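Local coordinates for glycosyl transferase family 8 (Streptococcus pneumoniae, PDB 5GVV), which transfers galactose from UDP-galactose to the terminal glucose of the already glycosylated serine-rich repeat protein PsrP, with manganese as the likely cofactor, at residues 50-53 with 54-58; 256-259 with 260-264; 297-301 with 302-306; 310-313 with 314-318. All coordinates share one frame; numbering follows the deposited sequence.

Contact 1 (50-53 with 54-58); sequences QIRI and YLQEM
Gln50 and Tyr54 meet one turn apart near the C-terminal end of helix 45-57, the crossover helix of a beta-alpha-beta unit in the GT-A domain. Backbone bonds of the alpha-helical i to i+4 kind hold the turn. Leu55 N donates to Ile51 O at 3.0 Å. Gln56 N to Arg52 O and Glu57 N to Ile53 O follow. Tyr54 N to Gln50 O is weak at 3.4 Å. That same Gln50 O lies over the centre of the Tyr54 ring, 3.7 Å above its plane. Gln50 places CG anti to its backbone N (chi1 -175°) and then bends at chi2. Its amide is thus turned 29° from the ring plane, with NE2 3.4 Å from Tyr54 CE1. Ile51 CD1 approaches the ring obliquely, 3.7 Å from Tyr54 CE2. Arg52 and Gln56 run side by side, but their polar ends are satisfied elsewhere. Arg52 NE bonds to Leu62 O. Gln56 OE1 accepts from Lys272 N, and Gln56 NE2 bonds to Asp61 OD1. The aliphatic part of Arg52 still touches its neighbour, with CG 3.5 Å from Gln56 NE2.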
loop_
_atom_site.group_PDB
_atom_site.type_symbol
_atom_site.label_atom_id
_atom_site.label_comp_id
_atom_site.label_asym_id
_atom_site.label_seq_id
_atom_site.Cartn_x
_atom_site.Cartn_y
_atom_site.Cartn_z
ATOM N N GLN A 50 5.796 -1.530 13.953
ATOM C CA GLN A 50 6.366 -0.214 13.675
ATOM C C GLN A 50 5.412 0.929 14.003
ATOM O O GLN A 50 5.801 1.917 14.638
ATOM C CB GLN A 50 6.793 -0.113 12.209
ATOM C CG GLN A 50 7.504 1.198 11.886
ATOM C CD GLN A 50 8.809 1.350 12.649
ATOM O OE1 GLN A 50 9.795 0.685 12.341
ATOM N NE2 GLN A 50 8.817 2.219 13.654
ATOM N N ILE A 51 4.168 0.806 13.553
ATOM C CA ILE A 51 3.196 1.871 13.744
ATOM C C ILE A 51 2.877 2.017 15.234
ATOM O O ILE A 51 2.623 3.124 15.717
ATOM C CB ILE A 51 1.908 1.600 12.941
ATOM C CG1 ILE A 51 2.227 1.390 11.460
ATOM C CG2 ILE A 51 0.911 2.741 13.108
ATOM C CD1 ILE A 51 3.052 2.512 10.843
ATOM N N ARG A 52 2.905 0.896 15.957
ATOM C CA ARG A 52 2.644 0.909 17.399
ATOM C C ARG A 52 3.660 1.781 18.123
ATOM O O ARG A 52 3.311 2.513 19.043
ATOM C CB ARG A 52 2.665 -0.512 17.977
ATOM C CG ARG A 52 2.515 -0.568 19.495
ATOM C CD ARG A 52 2.429 -2.000 20.000
ATOM N NE ARG A 52 1.252 -2.677 19.468
ATOM C CZ ARG A 52 1.296 -3.773 18.715
ATOM N NH1 ARG A 52 2.462 -4.336 18.413
ATOM N NH2 ARG A 52 0.170 -4.315 18.269
ATOM N N ILE A 53 4.918 1.708 17.694
ATOM C CA ILE A 53 5.965 2.571 18.235
ATOM C C ILE A 53 5.647 4.049 18.013
ATOM O O ILE A 53 5.847 4.876 18.909
ATOM C CB ILE A 53 7.332 2.257 17.601
ATOM C CG1 ILE A 53 7.799 0.858 18.010
ATOM C CG2 ILE A 53 8.370 3.303 18.002
ATOM C CD1 ILE A 53 9.115 0.429 17.375
ATOM N N TYR A 54 5.162 4.382 16.819
ATOM C CA TYR A 54 4.791 5.764 16.516
ATOM C C TYR A 54 3.715 6.242 17.482
ATOM O O TYR A 54 3.816 7.333 18.052
ATOM C CB TYR A 54 4.271 5.887 15.082
ATOM C CG TYR A 54 5.287 5.557 14.016
ATOM C CD1 TYR A 54 6.652 5.626 14.280
ATOM C CD2 TYR A 54 4.883 5.179 12.744
ATOM C CE1 TYR A 54 7.585 5.322 13.301
ATOM C CE2 TYR A 54 5.809 4.864 11.763
ATOM C CZ TYR A 54 7.155 4.941 12.048
ATOM O OH TYR A 54 8.080 4.635 11.066
ATOM N N LEU A 55 2.677 5.429 17.648
ATOM C CA LEU A 55 1.548 5.795 18.494
ATOM C C LEU A 55 1.991 6.006 19.937
ATOM O O LEU A 55 1.559 6.956 20.589
ATOM C CB LEU A 55 0.450 4.730 18.426
ATOM C CG LEU A 55 -0.706 5.003 17.462
ATOM C CD1 LEU A 55 -1.450 6.256 17.876
ATOM C CD2 LEU A 55 -0.195 5.146 16.040
ATOM N N GLN A 56 2.861 5.125 20.427
ATOM C CA GLN A 56 3.367 5.230 21.793
ATOM C C GLN A 56 4.218 6.481 22.002
ATOM O O GLN A 56 4.156 7.120 23.057
ATOM C CB GLN A 56 4.164 3.971 22.159
ATOM C CG GLN A 56 3.305 2.703 22.221
ATOM C CD GLN A 56 4.113 1.461 22.511
ATOM O OE1 GLN A 56 5.343 1.488 22.479
ATOM N NE2 GLN A 56 3.429 0.359 22.796
ATOM N N GLU A 57 5.015 6.828 20.997
ATOM C CA GLU A 57 5.859 8.011 21.079
ATOM C C GLU A 57 5.017 9.283 21.139
ATOM O O GLU A 57 5.478 10.318 21.631
ATOM C CB GLU A 57 6.848 8.045 19.903
ATOM C CG GLU A 57 7.939 6.982 20.016
ATOM C CD GLU A 57 8.881 6.938 18.825
ATOM O OE1 GLU A 57 8.525 7.447 17.743
ATOM O OE2 GLU A 57 9.986 6.376 18.977
HETATM N N MSE A 58 3.805 9.184 20.680
HETATM C CA MSE A 58 2.883 10.307 20.682
HETATM C C MSE A 58 1.952 10.205 21.900
HETATM O O MSE A 58 0.996 10.946 21.997
HETATM C CB MSE A 58 2.122 10.447 19.366
HETATM C CG MSE A 58 3.063 10.796 18.199
HETATM SE SE MSE A 58 1.900 11.011 16.612
HETATM C CE MSE A 58 1.170 9.325 16.096
#

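Contact 2 (256-259 with 260-264); sequences SVIL and NEWFS
This is a local contact within one alpha helix, where Leu259 meets Phe263 one turn further on. It lies on helix 255-263, which packs against helix 45-57 and sits away from the UDP and manganese sites. The two side chains run side by side and point the same way. Both have CG anti to the carbonyl carbon, with chi1 -66° in Leu259 and -65° in Phe263. This lays the phenyl ring back over the preceding turn. Leu259 CB makes a CH-pi contact over the ring face, 4.2 Å from the centroid of Phe263. Leu259 CD2 reaches the far end of the ring, 4.0 Å from Phe263 CZ. Leu259 O lies over a face of the ring too, displaced toward its rim. The same oxygen accepts from Phe263 N at 2.8 Å.

Ile258 and Trp262 form a looser pair on the helix. Their backbone bond, Trp262 N to Ile258 O, is weak at 3.5 Å. The indole NE1 has its partner outside, in Cys28 O. At the start of the segment, Asn260 N donates to Ser256 O at 2.8 Å. Ser256 OG is hydrogen-bonded to Ser256 OG of the second subunit, so this turn also lies at the subunit interface. On the exposed flank a water lies within bonding distance of both Val257 O and Asn260 OD1. Nearby, Glu261 CG rests 3.2 Å from Val257 O.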
loop_
_atom_site.group_PDB
_atom_site.type_symbol
_atom_site.label_atom_id
_atom_site.label_comp_id
_atom_site.label_asym_id
_atom_site.label_seq_id
_atom_site.Cartn_x
_atom_site.Cartn_y
_atom_site.Cartn_z
ATOM N N SER A 256 7.551 10.412 9.784
ATOM C CA SER A 256 8.563 11.276 10.380
ATOM C C SER A 256 8.098 12.732 10.464
ATOM O O SER A 256 8.380 13.417 11.453
ATOM C CB SER A 256 9.868 11.178 9.595
ATOM O OG SER A 256 9.673 11.568 8.247
ATOM N N VAL A 257 7.386 13.202 9.436
ATOM C CA VAL A 257 6.795 14.541 9.467
ATOM C C VAL A 257 5.827 14.673 10.640
ATOM O O VAL A 257 5.831 15.674 11.365
ATOM C CB VAL A 257 6.032 14.864 8.166
ATOM C CG1 VAL A 257 5.226 16.160 8.321
ATOM C CG2 VAL A 257 6.986 14.969 6.997
ATOM N N ILE A 258 4.992 13.656 10.817
ATOM C CA ILE A 258 3.978 13.667 11.867
ATOM C C ILE A 258 4.625 13.661 13.249
ATOM O O ILE A 258 4.250 14.445 14.123
ATOM C CB ILE A 258 3.021 12.469 11.727
ATOM C CG1 ILE A 258 2.309 12.521 10.371
ATOM C CG2 ILE A 258 2.015 12.424 12.888
ATOM C CD1 ILE A 258 1.524 11.266 10.030
ATOM N N LEU A 259 5.600 12.775 13.439
ATOM C CA LEU A 259 6.315 12.677 14.708
ATOM C C LEU A 259 7.112 13.948 15.010
ATOM O O LEU A 259 7.143 14.408 16.152
ATOM C CB LEU A 259 7.234 11.453 14.701
ATOM C CG LEU A 259 6.516 10.105 14.650
ATOM C CD1 LEU A 259 7.484 8.993 14.289
ATOM C CD2 LEU A 259 5.838 9.810 15.976
ATOM N N ASN A 260 7.738 14.523 13.987
ATOM C CA ASN A 260 8.521 15.747 14.161
ATOM C C ASN A 260 7.705 16.957 14.634
ATOM O O ASN A 260 8.204 17.788 15.402
ATOM C CB ASN A 260 9.264 16.104 12.870
ATOM C CG ASN A 260 9.935 17.460 12.944
ATOM O OD1 ASN A 260 9.342 18.484 12.594
ATOM N ND2 ASN A 260 11.175 17.478 13.415
ATOM N N GLU A 261 6.464 17.064 14.165
ATOM C CA GLU A 261 5.575 18.139 14.599
ATOM C C GLU A 261 5.284 18.040 16.094
ATOM O O GLU A 261 5.341 19.039 16.814
ATOM C CB GLU A 261 4.262 18.100 13.814
ATOM C CG GLU A 261 4.405 18.427 12.337
ATOM C CD GLU A 261 4.484 19.919 12.068
ATOM O OE1 GLU A 261 4.202 20.712 12.994
ATOM O OE2 GLU A 261 4.824 20.297 10.925
ATOM N N TRP A 262 4.966 16.834 16.557
ATOM C CA TRP A 262 4.695 16.611 17.973
ATOM C C TRP A 262 5.959 16.752 18.817
ATOM O O TRP A 262 5.931 17.381 19.873
ATOM C CB TRP A 262 4.062 15.232 18.196
ATOM C CG TRP A 262 2.653 15.147 17.685
ATOM C CD1 TRP A 262 2.197 14.388 16.644
ATOM C CD2 TRP A 262 1.519 15.868 18.181
ATOM N NE1 TRP A 262 0.848 14.587 16.469
ATOM C CE2 TRP A 262 0.408 15.493 17.403
ATOM C CE3 TRP A 262 1.335 16.790 19.218
ATOM C CZ2 TRP A 262 -0.871 16.015 17.623
ATOM C CZ3 TRP A 262 0.069 17.303 19.438
ATOM C CH2 TRP A 262 -1.018 16.915 18.646
ATOM N N PHE A 263 7.067 16.175 18.349
ATOM C CA PHE A 263 8.328 16.239 19.086
ATOM C C PHE A 263 8.822 17.685 19.220
ATOM O O PHE A 263 9.375 18.066 20.253
ATOM C CB PHE A 263 9.414 15.386 18.415
ATOM C CG PHE A 263 9.137 13.900 18.416
ATOM C CD1 PHE A 263 7.971 13.378 18.966
ATOM C CD2 PHE A 263 10.066 13.020 17.866
ATOM C CE1 PHE A 263 7.726 12.011 18.951
ATOM C CE2 PHE A 263 9.836 11.652 17.854
ATOM C CZ PHE A 263 8.663 11.146 18.398
ATOM N N SER A 264 8.616 18.493 18.184
ATOM C CA SER A 264 9.074 19.881 18.222
ATOM C C SER A 264 8.271 20.739 19.206
ATOM O O SER A 264 8.687 21.849 19.545
ATOM C CB SER A 264 9.059 20.505 16.823
ATOM O OG SER A 264 7.746 20.555 16.291
HETATM O O HOH W 1 7.350 18.246 10.458
#

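Contact 3 (297-301 with 302-306); sequences EQLPE and VHFHI
A type I beta turn from Leu299 to Val302 makes this contact. It links helix 292-298 to strand 302-307 within a beta-alpha-beta unit of the parallel six-stranded sheet. Val302 N donates to Leu299 O across the turn, at 3.0 Å. The N-H points well at the oxygen (162°), but the donor stands above the carbonyl plane.

The turn also brings Leu299 and Val302 together. They lie side by side and point the same way, with Leu299 CB 3.8 Å from Val302 CG2. Leu299 CD2 touches the same methyl. The other branch of Leu299, CD1, lies 4.0 Å from Phe304 CZ, at the end of the ring. These two side chains cross at about a right angle. With chi1 at 177°, Val302 CG1 lies opposite the backbone N, and this methyl sits over the centre of a Phe304 ring face. Val302 therefore uses CG2 for the leucine and CG1 for the phenylalanine. The three form one apolar cluster.

The Glu301 chain bends at chi2 back along the turn, and OE2 makes a salt bridge with Arg402 NE, on helix 395-402. The cluster fits between several elements. Leu299 and Val302 touch Ile401 of helix 395-402, Val302 and Phe304 touch Cys280 of strand 278-283, and Phe304 reaches back to Ile292 and Leu295 of helix 292-298.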
loop_
_atom_site.group_PDB
_atom_site.type_symbol
_atom_site.label_atom_id
_atom_site.label_comp_id
_atom_site.label_asym_id
_atom_site.label_seq_id
_atom_site.Cartn_x
_atom_site.Cartn_y
_atom_site.Cartn_z
ATOM N N GLU A 297 1.632 -14.166 26.423
ATOM C CA GLU A 297 1.172 -13.048 27.246
ATOM C C GLU A 297 2.185 -12.711 28.336
ATOM O O GLU A 297 2.476 -11.540 28.584
ATOM C CB GLU A 297 -0.184 -13.378 27.890
ATOM C CG GLU A 297 -1.365 -13.393 26.923
ATOM C CD GLU A 297 -2.627 -13.987 27.528
ATOM O OE1 GLU A 297 -3.729 -13.611 27.075
ATOM O OE2 GLU A 297 -2.519 -14.834 28.440
ATOM N N GLN A 298 2.728 -13.745 28.971
ATOM C CA GLN A 298 3.626 -13.578 30.113
ATOM C C GLN A 298 5.064 -13.229 29.734
ATOM O O GLN A 298 5.807 -12.677 30.553
ATOM C CB GLN A 298 3.640 -14.857 30.955
ATOM C CG GLN A 298 2.308 -15.172 31.624
ATOM C CD GLN A 298 1.926 -14.128 32.650
ATOM O OE1 GLN A 298 2.692 -13.842 33.568
ATOM N NE2 GLN A 298 0.745 -13.542 32.494
ATOM N N LEU A 299 5.460 -13.559 28.508
ATOM C CA LEU A 299 6.852 -13.392 28.093
ATOM C C LEU A 299 7.004 -12.547 26.825
ATOM O O LEU A 299 7.433 -13.055 25.785
ATOM C CB LEU A 299 7.513 -14.764 27.900
ATOM C CG LEU A 299 7.681 -15.631 29.153
ATOM C CD1 LEU A 299 7.595 -17.127 28.836
ATOM C CD2 LEU A 299 8.997 -15.318 29.844
ATOM N N PRO A 300 6.680 -11.241 26.911
ATOM C CA PRO A 300 6.760 -10.364 25.733
ATOM C C PRO A 300 8.185 -10.237 25.206
ATOM O O PRO A 300 8.386 -9.834 24.059
ATOM C CB PRO A 300 6.294 -9.008 26.277
ATOM C CG PRO A 300 6.572 -9.072 27.750
ATOM C CD PRO A 300 6.286 -10.496 28.123
ATOM N N GLU A 301 9.162 -10.574 26.044
ATOM C CA GLU A 301 10.563 -10.447 25.665
ATOM C C GLU A 301 11.121 -11.744 25.074
ATOM O O GLU A 301 12.313 -11.837 24.772
ATOM C CB GLU A 301 11.397 -10.010 26.868
ATOM C CG GLU A 301 11.644 -11.109 27.895
ATOM C CD GLU A 301 10.577 -11.186 28.971
ATOM O OE1 GLU A 301 9.374 -11.146 28.642
ATOM O OE2 GLU A 301 10.950 -11.297 30.156
ATOM N N VAL A 302 10.258 -12.745 24.918
ATOM C CA VAL A 302 10.619 -13.964 24.203
ATOM C C VAL A 302 9.915 -13.968 22.852
ATOM O O VAL A 302 8.718 -13.678 22.769
ATOM C CB VAL A 302 10.200 -15.221 24.982
ATOM C CG1 VAL A 302 10.528 -16.466 24.191
ATOM C CG2 VAL A 302 10.895 -15.268 26.322
ATOM N N HIS A 303 10.659 -14.279 21.795
ATOM C CA HIS A 303 10.075 -14.438 20.468
ATOM C C HIS A 303 9.823 -15.920 20.219
ATOM O O HIS A 303 10.769 -16.714 20.105
ATOM C CB HIS A 303 11.017 -13.858 19.407
ATOM C CG HIS A 303 10.427 -13.790 18.031
ATOM N ND1 HIS A 303 11.087 -13.214 16.966
ATOM C CD2 HIS A 303 9.240 -14.226 17.542
ATOM C CE1 HIS A 303 10.334 -13.298 15.885
ATOM N NE2 HIS A 303 9.210 -13.914 16.205
ATOM N N PHE A 304 8.549 -16.294 20.149
ATOM C CA PHE A 304 8.182 -17.686 19.925
ATOM C C PHE A 304 8.006 -17.950 18.441
ATOM O O PHE A 304 7.376 -17.160 17.730
ATOM C CB PHE A 304 6.865 -18.019 20.628
ATOM C CG PHE A 304 6.883 -17.792 22.107
ATOM C CD1 PHE A 304 7.144 -18.842 22.979
ATOM C CD2 PHE A 304 6.600 -16.537 22.632
ATOM C CE1 PHE A 304 7.139 -18.641 24.359
ATOM C CE2 PHE A 304 6.597 -16.323 24.006
ATOM C CZ PHE A 304 6.869 -17.378 24.870
ATOM N N HIS A 305 8.557 -19.064 17.972
ATOM C CA HIS A 305 8.369 -19.468 16.590
ATOM C C HIS A 305 7.615 -20.788 16.578
ATOM O O HIS A 305 8.121 -21.801 17.075
ATOM C CB HIS A 305 9.724 -19.614 15.886
ATOM C CG HIS A 305 10.586 -18.394 15.982
ATOM N ND1 HIS A 305 10.719 -17.489 14.946
ATOM C CD2 HIS A 305 11.355 -17.921 16.991
ATOM C CE1 HIS A 305 11.529 -16.512 15.319
ATOM N NE2 HIS A 305 11.930 -16.753 16.555
ATOM N N ILE A 306 6.403 -20.774 16.034
ATOM C CA ILE A 306 5.588 -21.984 15.967
ATOM C C ILE A 306 5.486 -22.433 14.516
ATOM O O ILE A 306 4.926 -21.720 13.677
ATOM C CB ILE A 306 4.180 -21.769 16.555
ATOM C CG1 ILE A 306 4.272 -21.132 17.944
ATOM C CG2 ILE A 306 3.428 -23.094 16.630
ATOM C CD1 ILE A 306 5.131 -21.929 18.925
#

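Contact 4 (310-313 with 314-318); sequences TNMA and NELLA
Selenomethionine Met312 meets the first turn of the helix with successive atoms of its side chain. Its CB points toward the helix and lies 4.0 Å from Leu317 CD2. CG comes next, 4.2 Å from Leu316 CD1. The selenium then passes Leu316 CB, also at 4.2 Å. CG is anti to the carbonyl carbon (chi1 -75°) and the chain is extended beyond it, which carries SE past the leucine. The terminal CE goes on to Ile306 O, near the end of the preceding strand. Met312 and Leu316 cross at about a right angle. The Met312 side chain also touches Val327 of strand 325-328 and Pro329.

The contact is the N-terminal start of helix 314-317, with Ala313 at the N-cap position. It follows strand 302-307 of the parallel sheet. Ala313 O accepts two backbone bonds. Leu317 N reaches it at 3.1 Å, nearly straight (164°) and in the carbonyl plane. Leu316 N lies at 3.0 Å, but its N-H angle is only 136° and it stands above that plane. Thus one oxygen holds two successive N-H groups of the first turn.

Glu315 bends at chi2, which brings OE1 3.5 Å from Ala313 CB. Leu317 CD1 lies 3.7 Å from Met312 O. The Leu317 side chain also packs on Phe238 of the second subunit.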
loop_
_atom_site.group_PDB
_atom_site.type_symbol
_atom_site.label_atom_id
_atom_site.label_comp_id
_atom_site.label_asym_id
_atom_site.label_seq_id
_atom_site.Cartn_x
_atom_site.Cartn_y
_atom_site.Cartn_z
ATOM N N THR A 310 1.879 -27.972 7.614
ATOM C CA THR A 310 0.557 -28.033 7.001
ATOM C C THR A 310 -0.251 -26.794 7.366
ATOM O O THR A 310 0.264 -25.895 8.038
ATOM C CB THR A 310 -0.197 -29.300 7.477
ATOM O OG1 THR A 310 -1.529 -29.310 6.946
ATOM C CG2 THR A 310 -0.265 -29.326 8.987
ATOM N N ASN A 311 -1.507 -26.742 6.918
ATOM C CA ASN A 311 -2.407 -25.652 7.295
ATOM C C ASN A 311 -2.601 -25.608 8.806
ATOM O O ASN A 311 -2.557 -26.644 9.466
ATOM C CB ASN A 311 -3.770 -25.815 6.619
ATOM C CG ASN A 311 -3.740 -25.459 5.149
ATOM O OD1 ASN A 311 -3.114 -24.481 4.749
ATOM N ND2 ASN A 311 -4.420 -26.257 4.335
HETATM N N MSE A 312 -2.825 -24.417 9.354
HETATM C CA MSE A 312 -2.987 -24.281 10.799
HETATM C C MSE A 312 -4.413 -23.898 11.171
HETATM O O MSE A 312 -5.105 -23.211 10.417
HETATM C CB MSE A 312 -2.011 -23.247 11.364
HETATM C CG MSE A 312 -0.555 -23.704 11.462
HETATM SE SE MSE A 312 0.489 -22.194 12.098
HETATM C CE MSE A 312 2.189 -23.066 12.477
ATOM N N ALA A 313 -4.843 -24.345 12.347
ATOM C CA ALA A 313 -6.166 -24.012 12.860
ATOM C C ALA A 313 -6.226 -22.559 13.319
ATOM O O ALA A 313 -5.191 -21.934 13.556
ATOM C CB ALA A 313 -6.532 -24.938 14.002
ATOM N N ASN A 314 -7.442 -22.033 13.450
ATOM C CA ASN A 314 -7.638 -20.650 13.869
ATOM C C ASN A 314 -6.982 -20.343 15.212
ATOM O O ASN A 314 -6.512 -19.228 15.431
ATOM C CB ASN A 314 -9.129 -20.308 13.932
ATOM C CG ASN A 314 -9.752 -20.138 12.560
ATOM O OD1 ASN A 314 -9.053 -19.979 11.561
ATOM N ND2 ASN A 314 -11.081 -20.164 12.508
ATOM N N GLU A 315 -6.956 -21.332 16.103
ATOM C CA GLU A 315 -6.332 -21.176 17.414
ATOM C C GLU A 315 -4.875 -20.732 17.301
ATOM O O GLU A 315 -4.404 -19.925 18.108
ATOM C CB GLU A 315 -6.416 -22.481 18.219
ATOM C CG GLU A 315 -7.788 -22.769 18.824
ATOM C CD GLU A 315 -8.771 -23.360 17.824
ATOM O OE1 GLU A 315 -8.354 -23.692 16.695
ATOM O OE2 GLU A 315 -9.962 -23.500 18.177
ATOM N N LEU A 316 -4.169 -21.258 16.300
ATOM C CA LEU A 316 -2.767 -20.917 16.085
ATOM C C LEU A 316 -2.622 -19.654 15.235
ATOM O O LEU A 316 -1.731 -18.839 15.478
ATOM C CB LEU A 316 -2.014 -22.086 15.434
ATOM C CG LEU A 316 -1.871 -23.361 16.266
ATOM C CD1 LEU A 316 -1.019 -24.381 15.542
ATOM C CD2 LEU A 316 -1.272 -23.059 17.623
ATOM N N LEU A 317 -3.489 -19.488 14.238
ATOM C CA LEU A 317 -3.422 -18.305 13.384
ATOM C C LEU A 317 -3.736 -17.054 14.191
ATOM O O LEU A 317 -3.159 -15.996 13.950
ATOM C CB LEU A 317 -4.367 -18.429 12.186
ATOM C CG LEU A 317 -4.048 -19.541 11.186
ATOM C CD1 LEU A 317 -5.041 -19.536 10.027
ATOM C CD2 LEU A 317 -2.633 -19.408 10.664
ATOM N N ALA A 318 -4.631 -17.181 15.166
ATOM C CA ALA A 318 -5.007 -16.046 16.005
ATOM C C ALA A 318 -3.848 -15.560 16.874
ATOM O O ALA A 318 -3.919 -14.480 17.458
ATOM C CB ALA A 318 -6.210 -16.401 16.875
#

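All four contacts are local and follow one another in series along the chain, so none nests in or crosses another. Contact 1 closes a helical turn in the GT-A part. Contact 2, about 200 residues later, closes a turn of helix 255-263 and returns to contact 1. There Met58 SE lies 3.4 Å from Trp262 CD1, and Tyr54 meets Leu259. The chain then enters the parallel six-stranded sheet. Contact 3 closes the turn into strand 302-307, and contact 4 starts the helix after it. The loop between strand 302-307 and helix 314-317 brings these two together. Contacts 2 and 4 lie on opposite sides of the chain's centre, with centres about 39 Å apart.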